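Local coordinates for protein (S)-ureidoglycine aminohydrolase (Escherichia coli, PDB 1RC6) that hydrolyses (S)-ureidoglycine to (S)-ureidoglycolate and ammonia with the help of manganese, a deamination step in allantoin degradation, at residues 208-220 and 228-241. Numbering follows the deposited sequence.
Sequences SGQGVYNLDNNWI and IFMGAYSLQAGYGV
The ring of Tyr213 lies between the two strands of segment 228-241. Ile228 puts CD1 over the centre of one face, a CH-pi contact 4.1 Å from CD1 to the ring centroid and 13° off the normal, while the backbone carbonyl Ala237 O sits over the opposite face, displaced toward the rim. Met230, extended beyond CG, crosses the tyrosine at about a right angle and brings its CE methyl to the ring edge, close to CE2 and OH. Beside this group Leu215 turns CD1 to Ile228 CG2, 3.9 Å away, and to the amide NE2 of Gln236, whose chain bends at chi2 (-65°) to reach it. Strands 210-214 and 234-240 pair antiparallel at 165°, joined by the hydrogen bond from Val212 N to Tyr239 O (3.1 Å). They belong to the four-stranded sheet of the C-terminal cupin beta-sandwich, and strand 227-230 to the seven-stranded sheet facing it, so Tyr213, Leu215, Ile228 and Met230 pack between the two layers. Gln236 touches His198, with which it probably binds manganese, and Tyr213 lies next to Tyr249, a probable substrate ligand. On the outer face of the four-stranded sheet Val212 and Tyr239 lie side by side, pointing the same way, with Val212 CB 3.6 Å from Tyr239 CE2. The Trp219 side chain crosses that of Tyr239 at about a right angle, with CZ3 at the tyrosine edge, near its plane, and 4.0 Å from CE2 of Tyr239. Farther along this face, the CB atoms of Asn214 and Ala237 touch at 3.8 Å.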
loop_
_atom_site.group_PDB
_atom_site.type_symbol
_atom_site.label_atom_id
_atom_site.label_comp_id
_atom_site.label_asym_id
_atom_site.label_seq_id
_atom_site.Cartn_x
_atom_site.Cartn_y
_atom_site.Cartn_z
ATOM N N SER A 208 -5.086 5.755 -9.042
ATOM C CA SER A 208 -5.924 6.357 -10.061
ATOM C C SER A 208 -5.179 6.586 -11.354
ATOM O O SER A 208 -3.958 6.464 -11.424
ATOM C CB SER A 208 -6.472 7.698 -9.569
ATOM O OG SER A 208 -5.451 8.685 -9.570
ATOM N N GLY A 209 -5.945 6.932 -12.380
ATOM C CA GLY A 209 -5.366 7.202 -13.671
ATOM C C GLY A 209 -4.991 5.950 -14.418
ATOM O O GLY A 209 -5.519 4.873 -14.170
ATOM N N GLN A 210 -4.057 6.106 -15.338
ATOM C CA GLN A 210 -3.600 5.012 -16.159
ATOM C C GLN A 210 -2.231 5.390 -16.675
ATOM O O GLN A 210 -1.988 6.542 -17.021
ATOM C CB GLN A 210 -4.569 4.820 -17.319
ATOM C CG GLN A 210 -4.039 3.965 -18.443
ATOM C CD GLN A 210 -5.038 3.835 -19.574
ATOM O OE1 GLN A 210 -5.551 4.837 -20.074
ATOM N NE2 GLN A 210 -5.318 2.601 -19.985
ATOM N N GLY A 211 -1.329 4.427 -16.721
ATOM C CA GLY A 211 -0.002 4.724 -17.206
ATOM C C GLY A 211 0.643 3.479 -17.751
ATOM O O GLY A 211 -0.021 2.469 -17.954
ATOM N N VAL A 212 1.941 3.553 -18.002
ATOM C CA VAL A 212 2.674 2.411 -18.508
ATOM C C VAL A 212 3.945 2.241 -17.689
ATOM O O VAL A 212 4.700 3.193 -17.463
ATOM C CB VAL A 212 3.027 2.588 -19.994
ATOM C CG1 VAL A 212 3.823 1.392 -20.488
ATOM C CG2 VAL A 212 1.751 2.734 -20.802
ATOM N N TYR A 213 4.163 1.015 -17.236
ATOM C CA TYR A 213 5.324 0.693 -16.427
ATOM C C TYR A 213 6.305 -0.134 -17.226
ATOM O O TYR A 213 5.935 -0.787 -18.194
ATOM C CB TYR A 213 4.901 -0.103 -15.191
ATOM C CG TYR A 213 5.141 0.604 -13.882
ATOM C CD1 TYR A 213 4.504 1.812 -13.588
ATOM C CD2 TYR A 213 5.998 0.059 -12.929
ATOM C CE1 TYR A 213 4.716 2.460 -12.374
ATOM C CE2 TYR A 213 6.217 0.698 -11.713
ATOM C CZ TYR A 213 5.575 1.896 -11.442
ATOM O OH TYR A 213 5.801 2.524 -10.240
ATOM N N ASN A 214 7.560 -0.098 -16.804
ATOM C CA ASN A 214 8.608 -0.859 -17.451
ATOM C C ASN A 214 9.322 -1.633 -16.361
ATOM O O ASN A 214 10.297 -1.151 -15.782
ATOM C CB ASN A 214 9.602 0.065 -18.151
ATOM C CG ASN A 214 10.751 -0.695 -18.785
ATOM O OD1 ASN A 214 10.570 -1.404 -19.773
ATOM N ND2 ASN A 214 11.941 -0.562 -18.207
ATOM N N LEU A 215 8.823 -2.832 -16.082
ATOM C CA LEU A 215 9.402 -3.681 -15.049
ATOM C C LEU A 215 10.680 -4.366 -15.530
ATOM O O LEU A 215 11.755 -3.759 -15.525
ATOM C CB LEU A 215 8.373 -4.724 -14.594
ATOM C CG LEU A 215 7.053 -4.201 -14.003
ATOM C CD1 LEU A 215 7.344 -3.243 -12.856
ATOM C CD2 LEU A 215 6.237 -3.499 -15.077
ATOM N N ASP A 216 10.571 -5.626 -15.937
ATOM C CA ASP A 216 11.738 -6.351 -16.418
ATOM C C ASP A 216 11.932 -6.105 -17.907
ATOM O O ASP A 216 11.817 -7.015 -18.730
ATOM C CB ASP A 216 11.598 -7.847 -16.123
ATOM C CG ASP A 216 11.901 -8.185 -14.668
ATOM O OD1 ASP A 216 11.682 -9.346 -14.260
ATOM O OD2 ASP A 216 12.368 -7.287 -13.932
ATOM N N ASN A 217 12.220 -4.849 -18.229
ATOM C CA ASN A 217 12.454 -4.407 -19.594
ATOM C C ASN A 217 11.256 -4.529 -20.506
ATOM O O ASN A 217 11.381 -4.341 -21.713
ATOM C CB ASN A 217 13.620 -5.173 -20.205
ATOM C CG ASN A 217 14.925 -4.852 -19.535
ATOM O OD1 ASN A 217 15.981 -5.340 -19.937
ATOM N ND2 ASN A 217 14.866 -4.024 -18.500
ATOM N N ASN A 218 10.096 -4.843 -19.947
ATOM C CA ASN A 218 8.905 -4.971 -20.773
ATOM C C ASN A 218 7.837 -3.992 -20.342
ATOM O O ASN A 218 7.564 -3.828 -19.154
ATOM C CB ASN A 218 8.366 -6.404 -20.725
ATOM C CG ASN A 218 9.248 -7.380 -21.489
ATOM O OD1 ASN A 218 9.346 -7.315 -22.718
ATOM N ND2 ASN A 218 9.906 -8.283 -20.760
ATOM N N TRP A 219 7.241 -3.326 -21.319
ATOM C CA TRP A 219 6.205 -2.359 -21.025
ATOM C C TRP A 219 4.900 -3.060 -20.712
ATOM O O TRP A 219 4.500 -3.996 -21.412
ATOM C CB TRP A 219 6.023 -1.405 -22.199
ATOM C CG TRP A 219 7.268 -0.671 -22.520
ATOM C CD1 TRP A 219 8.264 -1.073 -23.359
ATOM C CD2 TRP A 219 7.686 0.579 -21.965
ATOM N NE1 TRP A 219 9.280 -0.149 -23.359
ATOM C CE2 TRP A 219 8.951 0.874 -22.510
ATOM C CE3 TRP A 219 7.116 1.475 -21.051
ATOM C CZ2 TRP A 219 9.656 2.033 -22.180
ATOM C CZ3 TRP A 219 7.817 2.629 -20.720
ATOM C CH2 TRP A 219 9.076 2.897 -21.284
ATOM N N ILE A 220 4.243 -2.612 -19.650
ATOM C CA ILE A 220 2.984 -3.203 -19.244
ATOM C C ILE A 220 1.987 -2.121 -18.914
ATOM O O ILE A 220 2.213 -1.307 -18.022
ATOM C CB ILE A 220 3.140 -4.089 -17.987
ATOM C CG1 ILE A 220 4.137 -5.219 -18.244
ATOM C CG2 ILE A 220 1.785 -4.675 -17.603
ATOM C CD1 ILE A 220 3.675 -6.221 -19.283
ATOM N N ILE A 228 1.526 -3.807 -7.897
ATOM C CA ILE A 228 2.805 -4.225 -8.424
ATOM C C ILE A 228 3.839 -4.482 -7.346
ATOM O O ILE A 228 4.067 -3.634 -6.481
ATOM C CB ILE A 228 3.379 -3.155 -9.352
ATOM C CG1 ILE A 228 2.316 -2.706 -10.343
ATOM C CG2 ILE A 228 4.604 -3.695 -10.070
ATOM C CD1 ILE A 228 2.745 -1.521 -11.159
ATOM N N PHE A 229 4.467 -5.650 -7.406
ATOM C CA PHE A 229 5.519 -5.983 -6.459
ATOM C C PHE A 229 6.878 -5.867 -7.133
ATOM O O PHE A 229 7.211 -6.661 -8.003
ATOM C CB PHE A 229 5.378 -7.404 -5.924
ATOM C CG PHE A 229 6.565 -7.848 -5.127
ATOM C CD1 PHE A 229 7.369 -8.892 -5.571
ATOM C CD2 PHE A 229 6.901 -7.197 -3.937
ATOM C CE1 PHE A 229 8.496 -9.287 -4.836
ATOM C CE2 PHE A 229 8.016 -7.577 -3.201
ATOM C CZ PHE A 229 8.817 -8.624 -3.647
ATOM N N MET A 230 7.655 -4.877 -6.720
ATOM C CA MET A 230 8.981 -4.643 -7.270
ATOM C C MET A 230 9.981 -5.225 -6.275
ATOM O O MET A 230 10.212 -4.655 -5.207
ATOM C CB MET A 230 9.203 -3.139 -7.426
ATOM C CG MET A 230 8.140 -2.407 -8.249
ATOM S SD MET A 230 8.231 -0.590 -8.024
ATOM C CE MET A 230 6.588 -0.071 -8.491
ATOM N N GLY A 231 10.570 -6.361 -6.622
ATOM C CA GLY A 231 11.518 -7.007 -5.731
ATOM C C GLY A 231 12.850 -6.306 -5.519
ATOM O O GLY A 231 13.151 -5.288 -6.144
ATOM N N ALA A 232 13.655 -6.863 -4.621
ATOM C CA ALA A 232 14.966 -6.307 -4.316
ATOM C C ALA A 232 15.921 -6.485 -5.503
ATOM O O ALA A 232 16.050 -7.585 -6.065
ATOM C CB ALA A 232 15.538 -6.977 -3.069
ATOM N N TYR A 233 16.585 -5.392 -5.870
ATOM C CA TYR A 233 17.521 -5.378 -6.982
ATOM C C TYR A 233 16.771 -5.463 -8.306
ATOM O O TYR A 233 16.998 -6.370 -9.095
ATOM C CB TYR A 233 18.497 -6.544 -6.871
ATOM C CG TYR A 233 19.362 -6.528 -5.633
ATOM C CD1 TYR A 233 20.483 -5.700 -5.539
ATOM C CD2 TYR A 233 19.079 -7.371 -4.564
ATOM C CE1 TYR A 233 21.303 -5.719 -4.412
ATOM C CE2 TYR A 233 19.881 -7.401 -3.433
ATOM C CZ TYR A 233 20.995 -6.579 -3.354
ATOM O OH TYR A 233 21.779 -6.640 -2.213
ATOM N N SER A 234 15.872 -4.515 -8.543
ATOM C CA SER A 234 15.105 -4.478 -9.781
ATOM C C SER A 234 15.040 -3.040 -10.298
ATOM O O SER A 234 15.204 -2.094 -9.521
ATOM C CB SER A 234 13.690 -5.018 -9.538
ATOM O OG SER A 234 12.969 -4.230 -8.601
ATOM N N LEU A 235 14.820 -2.869 -11.604
ATOM C CA LEU A 235 14.723 -1.528 -12.183
ATOM C C LEU A 235 13.304 -1.207 -12.624
ATOM O O LEU A 235 12.723 -1.919 -13.442
ATOM C CB LEU A 235 15.664 -1.372 -13.379
ATOM C CG LEU A 235 15.345 -0.179 -14.304
ATOM C CD1 LEU A 235 15.236 1.118 -13.510
ATOM C CD2 LEU A 235 16.428 -0.063 -15.357
ATOM N N GLN A 236 12.767 -0.112 -12.095
ATOM C CA GLN A 236 11.409 0.310 -12.404
ATOM C C GLN A 236 11.380 1.546 -13.298
ATOM O O GLN A 236 12.388 2.222 -13.482
ATOM C CB GLN A 236 10.655 0.610 -11.104
ATOM C CG GLN A 236 11.006 -0.326 -9.943
ATOM C CD GLN A 236 10.608 -1.774 -10.194
ATOM O OE1 GLN A 236 10.987 -2.671 -9.439
ATOM N NE2 GLN A 236 9.834 -2.007 -11.251
ATOM N N ALA A 237 10.205 1.835 -13.841
ATOM C CA ALA A 237 10.011 2.984 -14.706
ATOM C C ALA A 237 8.555 3.036 -15.151
ATOM O O ALA A 237 7.952 2.004 -15.444
ATOM C CB ALA A 237 10.923 2.888 -15.910
ATOM N N GLY A 238 7.984 4.234 -15.197
ATOM C CA GLY A 238 6.598 4.362 -15.611
ATOM C C GLY A 238 6.266 5.800 -15.934
ATOM O O GLY A 238 7.046 6.700 -15.624
ATOM N N TYR A 239 5.120 6.029 -16.561
ATOM C CA TYR A 239 4.741 7.390 -16.907
ATOM C C TYR A 239 3.230 7.533 -17.046
ATOM O O TYR A 239 2.540 6.587 -17.423
ATOM C CB TYR A 239 5.444 7.813 -18.209
ATOM C CG TYR A 239 4.904 7.151 -19.461
ATOM C CD1 TYR A 239 3.748 7.627 -20.074
ATOM C CD2 TYR A 239 5.534 6.036 -20.018
ATOM C CE1 TYR A 239 3.224 7.015 -21.208
ATOM C CE2 TYR A 239 5.018 5.413 -21.157
ATOM C CZ TYR A 239 3.861 5.910 -21.746
ATOM O OH TYR A 239 3.338 5.308 -22.871
ATOM N N GLY A 240 2.725 8.724 -16.731
ATOM C CA GLY A 240 1.298 8.975 -16.829
ATOM C C GLY A 240 0.823 8.875 -18.264
ATOM O O GLY A 240 1.636 8.864 -19.188
ATOM N N VAL A 241 -0.489 8.814 -18.470
ATOM C CA VAL A 241 -0.996 8.700 -19.828
ATOM C C VAL A 241 -2.520 8.711 -19.873
ATOM O O VAL A 241 -3.172 9.339 -19.039
ATOM C CB VAL A 241 -0.469 7.397 -20.469
ATOM C CG1 VAL A 241 -1.245 6.198 -19.939
ATOM C CG2 VAL A 241 -0.549 7.490 -21.963
#